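Local structure of salicylate carboxymethyltransferase (Clarkia breweri, 1M6E) at residues T51-D57 and P90-L96; T139-I143 and R195-V200. The protein transfers a methyl group from S-adenosyl-L-methionine to the carboxyl group of salicylic acid, yielding the volatile ester methyl salicylate. One frame throughout, in Å; residues are numbered along the deposited sequence.

In the fold
Contacts 1 and 2 occupy neighbouring parts of one Rossmann-type sheet, their centres about 11 Å apart. Contact 1 pairs strands 52-58 and 91-98. Contact 2 ties the approach to strand 143-146, which adjoins strand 52-58 on its other side, to the end of helix 181-198. They meet directly: Ala56 N lies 3.1 Å from Phe142 O, a probable hydrogen bond. Contact 1 runs toward the cofactor site: the side chain of Asp57 comes within about 4 Å of the bound S-adenosyl-L-homocysteine and stays about 12 Å from the salicylate. Contact 2 is more remote, the side chain of Arg195 being about 8 Å from the same cofactor product.

Contact 1 of 2, residues T51-D57 and P90-L96; sequences TRLAIAD and PEYQIFL
Arg52 and Gln93 meet across two parallel strands, the first and last elements of a beta-alpha-beta unit (strand 52-58, helix 74-82, strand 91-98) in the Rossmann-type sheet. The Gln93 chain is extended, with CG opposite its backbone N (chi1 -177°), which brings its amide oxygen to a hydrogen bond: Arg52 NE donates to Gln93 OE1 at 3.2 Å, with 154° at the hydrogen and the donor tilted from the amide carbonyl plane. Arg52 bends at chi3 and presents that N-H at the guanidinium edge, while the guanidinium and amide planes stand 77° apart. Pro136 of the second subunit packs on both residues.

On the other face Leu53, Tyr92 and Pro90 form an apolar cluster. Leu53 CD2 comes obliquely to the Tyr92 ring, 3.5 Å from Tyr92 CE2, and Leu53 CB lies 3.9 Å from Pro90 CG, which also sits over one face of that ring, offset toward the rim. Tyr92 OH is hydrogen-bonded to Glu78 OE2 on helix 74-82.

Gln93 N donates to Leu53 O (3.0 Å) and Leu53 N to Glu91 O (3.2 Å), fixing the parallel register. Farther along, the Phe95 ring turns its edge to Ala56 CB, which is 3.6 Å from Phe95 CB.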
loop_
_atom_site.group_PDB
_atom_site.type_symbol
_atom_site.label_atom_id
_atom_site.label_comp_id
_atom_site.label_asym_id
_atom_site.label_seq_id
_atom_site.Cartn_x
_atom_site.Cartn_y
_atom_site.Cartn_z
ATOM N N THR A 51 -13.602 -4.026 -21.568
ATOM C CA THR A 51 -12.353 -3.300 -21.561
ATOM C C THR A 51 -11.598 -3.306 -20.228
ATOM O O THR A 51 -10.424 -2.922 -20.184
ATOM C CB THR A 51 -12.618 -1.872 -22.022
ATOM O OG1 THR A 51 -13.443 -1.189 -21.070
ATOM C CG2 THR A 51 -13.360 -1.921 -23.327
ATOM N N ARG A 52 -12.255 -3.763 -19.155
ATOM C CA ARG A 52 -11.636 -3.801 -17.824
ATOM C C ARG A 52 -11.884 -5.070 -17.052
ATOM O O ARG A 52 -13.021 -5.453 -16.826
ATOM C CB ARG A 52 -12.140 -2.647 -16.972
ATOM C CG ARG A 52 -11.126 -2.130 -15.973
ATOM C CD ARG A 52 -11.681 -0.954 -15.167
ATOM N NE ARG A 52 -12.304 -1.396 -13.918
ATOM C CZ ARG A 52 -13.613 -1.555 -13.719
ATOM N NH1 ARG A 52 -14.500 -1.303 -14.684
ATOM N NH2 ARG A 52 -14.030 -1.996 -12.537
ATOM N N LEU A 53 -10.821 -5.738 -16.665
ATOM C CA LEU A 53 -10.964 -6.932 -15.865
ATOM C C LEU A 53 -10.398 -6.454 -14.529
ATOM O O LEU A 53 -9.420 -5.712 -14.502
ATOM C CB LEU A 53 -10.139 -8.079 -16.451
ATOM C CG LEU A 53 -9.954 -9.350 -15.601
ATOM C CD1 LEU A 53 -11.281 -10.001 -15.281
ATOM C CD2 LEU A 53 -9.094 -10.327 -16.350
ATOM N N ALA A 54 -11.018 -6.847 -13.423
ATOM C CA ALA A 54 -10.560 -6.411 -12.110
ATOM C C ALA A 54 -10.417 -7.539 -11.097
ATOM O O ALA A 54 -11.317 -7.817 -10.323
ATOM C CB ALA A 54 -11.503 -5.345 -11.577
ATOM N N ILE A 55 -9.264 -8.181 -11.113
ATOM C CA ILE A 55 -8.962 -9.269 -10.209
ATOM C C ILE A 55 -8.532 -8.682 -8.873
ATOM O O ILE A 55 -7.928 -7.609 -8.841
ATOM C CB ILE A 55 -7.814 -10.089 -10.779
ATOM C CG1 ILE A 55 -8.139 -10.454 -12.226
ATOM C CG2 ILE A 55 -7.569 -11.323 -9.928
ATOM C CD1 ILE A 55 -7.115 -11.369 -12.884
ATOM N N ALA A 56 -8.818 -9.390 -7.781
ATOM C CA ALA A 56 -8.461 -8.914 -6.443
ATOM C C ALA A 56 -8.085 -10.028 -5.490
ATOM O O ALA A 56 -8.942 -10.842 -5.163
ATOM C CB ALA A 56 -9.632 -8.154 -5.856
ATOM N N ASP A 57 -6.839 -10.071 -5.017
ATOM C CA ASP A 57 -6.426 -11.124 -4.074
ATOM C C ASP A 57 -6.780 -10.713 -2.640
ATOM O O ASP A 57 -6.430 -9.642 -2.185
ATOM C CB ASP A 57 -4.917 -11.424 -4.176
ATOM C CG ASP A 57 -4.535 -12.838 -3.608
ATOM O OD1 ASP A 57 -4.790 -13.141 -2.406
ATOM O OD2 ASP A 57 -3.965 -13.656 -4.379
ATOM N N PRO A 90 -7.923 -6.648 -22.079
ATOM C CA PRO A 90 -8.512 -5.574 -21.283
ATOM C C PRO A 90 -7.356 -5.031 -20.475
ATOM O O PRO A 90 -6.239 -5.553 -20.588
ATOM C CB PRO A 90 -9.517 -6.313 -20.405
ATOM C CG PRO A 90 -8.819 -7.613 -20.137
ATOM C CD PRO A 90 -8.259 -7.968 -21.520
ATOM N N GLU A 91 -7.596 -3.982 -19.692
ATOM C CA GLU A 91 -6.558 -3.449 -18.810
ATOM C C GLU A 91 -6.795 -4.207 -17.511
ATOM O O GLU A 91 -7.947 -4.382 -17.095
ATOM C CB GLU A 91 -6.746 -1.956 -18.566
ATOM C CG GLU A 91 -6.277 -1.100 -19.706
ATOM C CD GLU A 91 -6.567 0.375 -19.494
ATOM O OE1 GLU A 91 -7.760 0.727 -19.331
ATOM O OE2 GLU A 91 -5.603 1.178 -19.504
ATOM N N TYR A 92 -5.738 -4.685 -16.870
ATOM C CA TYR A 92 -5.966 -5.420 -15.640
ATOM C C TYR A 92 -5.851 -4.502 -14.452
ATOM O O TYR A 92 -4.898 -3.717 -14.359
ATOM C CB TYR A 92 -4.984 -6.570 -15.519
ATOM C CG TYR A 92 -5.085 -7.509 -16.673
ATOM C CD1 TYR A 92 -4.482 -7.210 -17.902
ATOM C CD2 TYR A 92 -5.835 -8.679 -16.566
ATOM C CE1 TYR A 92 -4.626 -8.060 -19.002
ATOM C CE2 TYR A 92 -5.987 -9.535 -17.654
ATOM C CZ TYR A 92 -5.383 -9.222 -18.865
ATOM O OH TYR A 92 -5.555 -10.083 -19.920
ATOM N N GLN A 93 -6.844 -4.564 -13.567
ATOM C CA GLN A 93 -6.807 -3.730 -12.378
ATOM C C GLN A 93 -6.818 -4.582 -11.139
ATOM O O GLN A 93 -7.851 -5.103 -10.728
ATOM C CB GLN A 93 -7.963 -2.781 -12.336
ATOM C CG GLN A 93 -7.887 -1.885 -11.163
ATOM C CD GLN A 93 -8.892 -0.809 -11.298
ATOM O OE1 GLN A 93 -10.045 -1.092 -11.639
ATOM N NE2 GLN A 93 -8.488 0.444 -11.046
ATOM N N ILE A 94 -5.641 -4.684 -10.537
ATOM C CA ILE A 94 -5.413 -5.512 -9.378
ATOM C C ILE A 94 -5.536 -4.890 -7.997
ATOM O O ILE A 94 -5.094 -3.771 -7.739
ATOM C CB ILE A 94 -4.055 -6.134 -9.498
ATOM C CG1 ILE A 94 -3.958 -6.831 -10.842
ATOM C CG2 ILE A 94 -3.819 -7.079 -8.345
ATOM C CD1 ILE A 94 -2.634 -7.525 -11.016
ATOM N N PHE A 95 -6.132 -5.663 -7.104
ATOM C CA PHE A 95 -6.329 -5.241 -5.734
ATOM C C PHE A 95 -5.761 -6.249 -4.754
ATOM O O PHE A 95 -6.331 -7.335 -4.611
ATOM C CB PHE A 95 -7.819 -5.053 -5.487
ATOM C CG PHE A 95 -8.377 -3.848 -6.162
ATOM C CD1 PHE A 95 -9.107 -3.964 -7.327
ATOM C CD2 PHE A 95 -8.087 -2.577 -5.674
ATOM C CE1 PHE A 95 -9.536 -2.819 -8.004
ATOM C CE2 PHE A 95 -8.504 -1.441 -6.336
ATOM C CZ PHE A 95 -9.226 -1.558 -7.501
ATOM N N LEU A 96 -4.649 -5.895 -4.095
ATOM C CA LEU A 96 -3.997 -6.761 -3.105
ATOM C C LEU A 96 -4.476 -6.302 -1.741
ATOM O O LEU A 96 -4.188 -5.173 -1.312
ATOM C CB LEU A 96 -2.488 -6.628 -3.157
ATOM C CG LEU A 96 -1.828 -6.830 -4.512
ATOM C CD1 LEU A 96 -0.360 -6.606 -4.356
ATOM C CD2 LEU A 96 -2.139 -8.209 -5.074
#

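Contact 2 of 2, residues T139-I143 and R195-V200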
loop_
_atom_site.group_PDB
_atom_site.type_symbol
_atom_site.label_atom_id
_atom_site.label_comp_id
_atom_site.label_asym_id
_atom_site.label_seq_id
_atom_site.Cartn_x
_atom_site.Cartn_y
_atom_site.Cartn_z
ATOM N N THR A 139 -17.919 -3.674 -8.524
ATOM C CA THR A 139 -16.606 -3.151 -8.900
ATOM C C THR A 139 -15.737 -4.299 -9.388
ATOM O O THR A 139 -14.856 -4.108 -10.226
ATOM C CB THR A 139 -15.879 -2.512 -7.645
ATOM O OG1 THR A 139 -16.650 -1.416 -7.143
ATOM C CG2 THR A 139 -14.461 -2.015 -7.987
ATOM N N LEU A 140 -16.018 -5.495 -8.892
ATOM C CA LEU A 140 -15.180 -6.638 -9.190
ATOM C C LEU A 140 -15.630 -7.819 -10.031
ATOM O O LEU A 140 -16.713 -8.351 -9.809
ATOM C CB LEU A 140 -14.679 -7.194 -7.856
ATOM C CG LEU A 140 -13.404 -6.625 -7.244
ATOM C CD1 LEU A 140 -13.342 -5.116 -7.365
ATOM C CD2 LEU A 140 -13.343 -7.066 -5.803
ATOM N N HIS A 141 -14.767 -8.226 -10.977
ATOM C CA HIS A 141 -14.966 -9.432 -11.793
ATOM C C HIS A 141 -13.782 -10.271 -11.348
ATOM O O HIS A 141 -12.656 -10.016 -11.760
ATOM C CB HIS A 141 -14.771 -9.237 -13.301
ATOM C CG HIS A 141 -14.828 -7.826 -13.776
ATOM N ND1 HIS A 141 -15.997 -7.105 -13.840
ATOM C CD2 HIS A 141 -13.865 -7.024 -14.285
ATOM C CE1 HIS A 141 -15.754 -5.916 -14.368
ATOM N NE2 HIS A 141 -14.467 -5.843 -14.647
ATOM N N PHE A 142 -13.998 -11.245 -10.488
ATOM C CA PHE A 142 -12.912 -12.131 -10.004
ATOM C C PHE A 142 -12.178 -11.795 -8.731
ATOM O O PHE A 142 -11.431 -10.820 -8.646
ATOM C CB PHE A 142 -11.817 -12.431 -11.055
ATOM C CG PHE A 142 -11.209 -13.807 -10.880
ATOM C CD1 PHE A 142 -11.671 -14.890 -11.624
ATOM C CD2 PHE A 142 -10.304 -14.056 -9.851
ATOM C CE1 PHE A 142 -11.253 -16.208 -11.339
ATOM C CE2 PHE A 142 -9.880 -15.355 -9.556
ATOM C CZ PHE A 142 -10.361 -16.434 -10.303
ATOM N N ILE A 143 -12.348 -12.699 -7.778
ATOM C CA ILE A 143 -11.756 -12.623 -6.461
ATOM C C ILE A 143 -10.970 -13.893 -6.104
ATOM O O ILE A 143 -11.556 -14.952 -5.915
ATOM C CB ILE A 143 -12.853 -12.452 -5.419
ATOM C CG1 ILE A 143 -13.375 -11.035 -5.445
ATOM C CG2 ILE A 143 -12.362 -12.832 -4.090
ATOM C CD1 ILE A 143 -14.498 -10.808 -4.474
ATOM N N ARG A 195 -18.871 -9.653 -0.054
ATOM C CA ARG A 195 -18.368 -10.042 -1.344
ATOM C C ARG A 195 -19.503 -9.989 -2.355
ATOM O O ARG A 195 -19.327 -9.536 -3.483
ATOM C CB ARG A 195 -17.717 -11.423 -1.241
ATOM C CG ARG A 195 -16.198 -11.385 -1.500
ATOM C CD ARG A 195 -15.537 -10.007 -1.145
ATOM N NE ARG A 195 -15.380 -9.807 0.293
ATOM C CZ ARG A 195 -15.489 -8.633 0.908
ATOM N NH1 ARG A 195 -15.751 -7.522 0.234
ATOM N NH2 ARG A 195 -15.363 -8.584 2.221
ATOM N N ALA A 196 -20.691 -10.386 -1.921
ATOM C CA ALA A 196 -21.868 -10.374 -2.782
ATOM C C ALA A 196 -22.218 -8.995 -3.321
ATOM O O ALA A 196 -22.760 -8.877 -4.395
ATOM C CB ALA A 196 -23.032 -10.925 -2.039
ATOM N N GLN A 197 -21.905 -7.949 -2.583
ATOM C CA GLN A 197 -22.250 -6.617 -3.027
ATOM C C GLN A 197 -21.252 -6.007 -3.978
ATOM O O GLN A 197 -21.587 -5.097 -4.750
ATOM C CB GLN A 197 -22.347 -5.673 -1.850
ATOM C CG GLN A 197 -23.427 -5.923 -0.852
ATOM C CD GLN A 197 -23.808 -4.621 -0.173
ATOM O OE1 GLN A 197 -24.379 -3.715 -0.817
ATOM N NE2 GLN A 197 -23.474 -4.496 1.116
ATOM N N GLU A 198 -20.018 -6.486 -3.912
ATOM C CA GLU A 198 -18.959 -5.920 -4.737
ATOM C C GLU A 198 -18.641 -6.731 -5.976
ATOM O O GLU A 198 -18.067 -6.223 -6.927
ATOM C CB GLU A 198 -17.690 -5.762 -3.890
ATOM C CG GLU A 198 -17.933 -5.152 -2.515
ATOM C CD GLU A 198 -16.829 -5.471 -1.549
ATOM O OE1 GLU A 198 -16.393 -6.645 -1.536
ATOM O OE2 GLU A 198 -16.413 -4.561 -0.807
ATOM N N VAL A 199 -18.992 -8.005 -5.948
ATOM C CA VAL A 199 -18.742 -8.874 -7.079
ATOM C C VAL A 199 -19.878 -8.710 -8.047
ATOM O O VAL A 199 -21.053 -8.831 -7.712
ATOM C CB VAL A 199 -18.621 -10.305 -6.634
ATOM C CG1 VAL A 199 -18.796 -11.218 -7.768
ATOM C CG2 VAL A 199 -17.244 -10.524 -6.032
ATOM N N VAL A 200 -19.499 -8.378 -9.261
ATOM C CA VAL A 200 -20.420 -8.154 -10.354
ATOM C C VAL A 200 -21.172 -9.464 -10.655
ATOM O O VAL A 200 -20.587 -10.545 -10.584
ATOM C CB VAL A 200 -19.588 -7.680 -11.539
ATOM C CG1 VAL A 200 -19.361 -8.827 -12.498
ATOM C CG2 VAL A 200 -20.198 -6.429 -12.137
#
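Ile143 and Arg195 lie roughly perpendicular, the tip of the isoleucine set against the aliphatic carbons CG and CD of the arginine. Ile143 holds CG1 beside its backbone N (chi1 -75°), which aims the CG1-CD1 arm at the helix end. The same arm runs obliquely past Val199, but Ile143 CD1 and Val199 CG2 are modelled too close together, so the exact placing of the tip is doubtful and only the orientation is meaningful.

The Arg195 chain bends at chi2 and chi3, at the carbons Ile143 faces, and beyond them NH2 donates to the carbonyls of Phe130 and Gly132. Glu198 lies at the guanidinium edge, with its CD in that plane, but the modelled approach of the two charged groups is too short to be trusted. More secure is the anchoring of Glu198 OE2 by the backbone N-H groups of Leu134 and Phe135. These bonds to Phe130 O, Gly132 O, Leu134 N and Phe135 N fasten the helix end to the loop 130-135, where Phe130 belongs to the S-adenosyl-L-methionine site.

The backbone closes the contact at the helix C-terminus. Glu198 O accepts Thr139 N at 3.0 Å. It also accepts Leu140 N, 2.9 Å from Glu198 O, with the donor close to the line of the C=O bond. Leu140 O in turn receives Val200 N at 2.8 Å, almost straight at 172°. The two Leu140 bonds flank Val199, the first residue to leave the helical conformation, and make a single Leu140-Val199 bridge. Val200 CG1 sits at the edge of the His141 ring, 4.0 Å from His141 ND1.

Around this contact, Leu140 packs on Ala56 of strand 52-58, and Phe142 lies among helix 33-44, strand 52-58 and strand 204-211. Ile143, the first residue of strand 143-146, is backbone hydrogen-bonded to Arg204 and Val206 of strand 204-211, the next strand after helix 181-198.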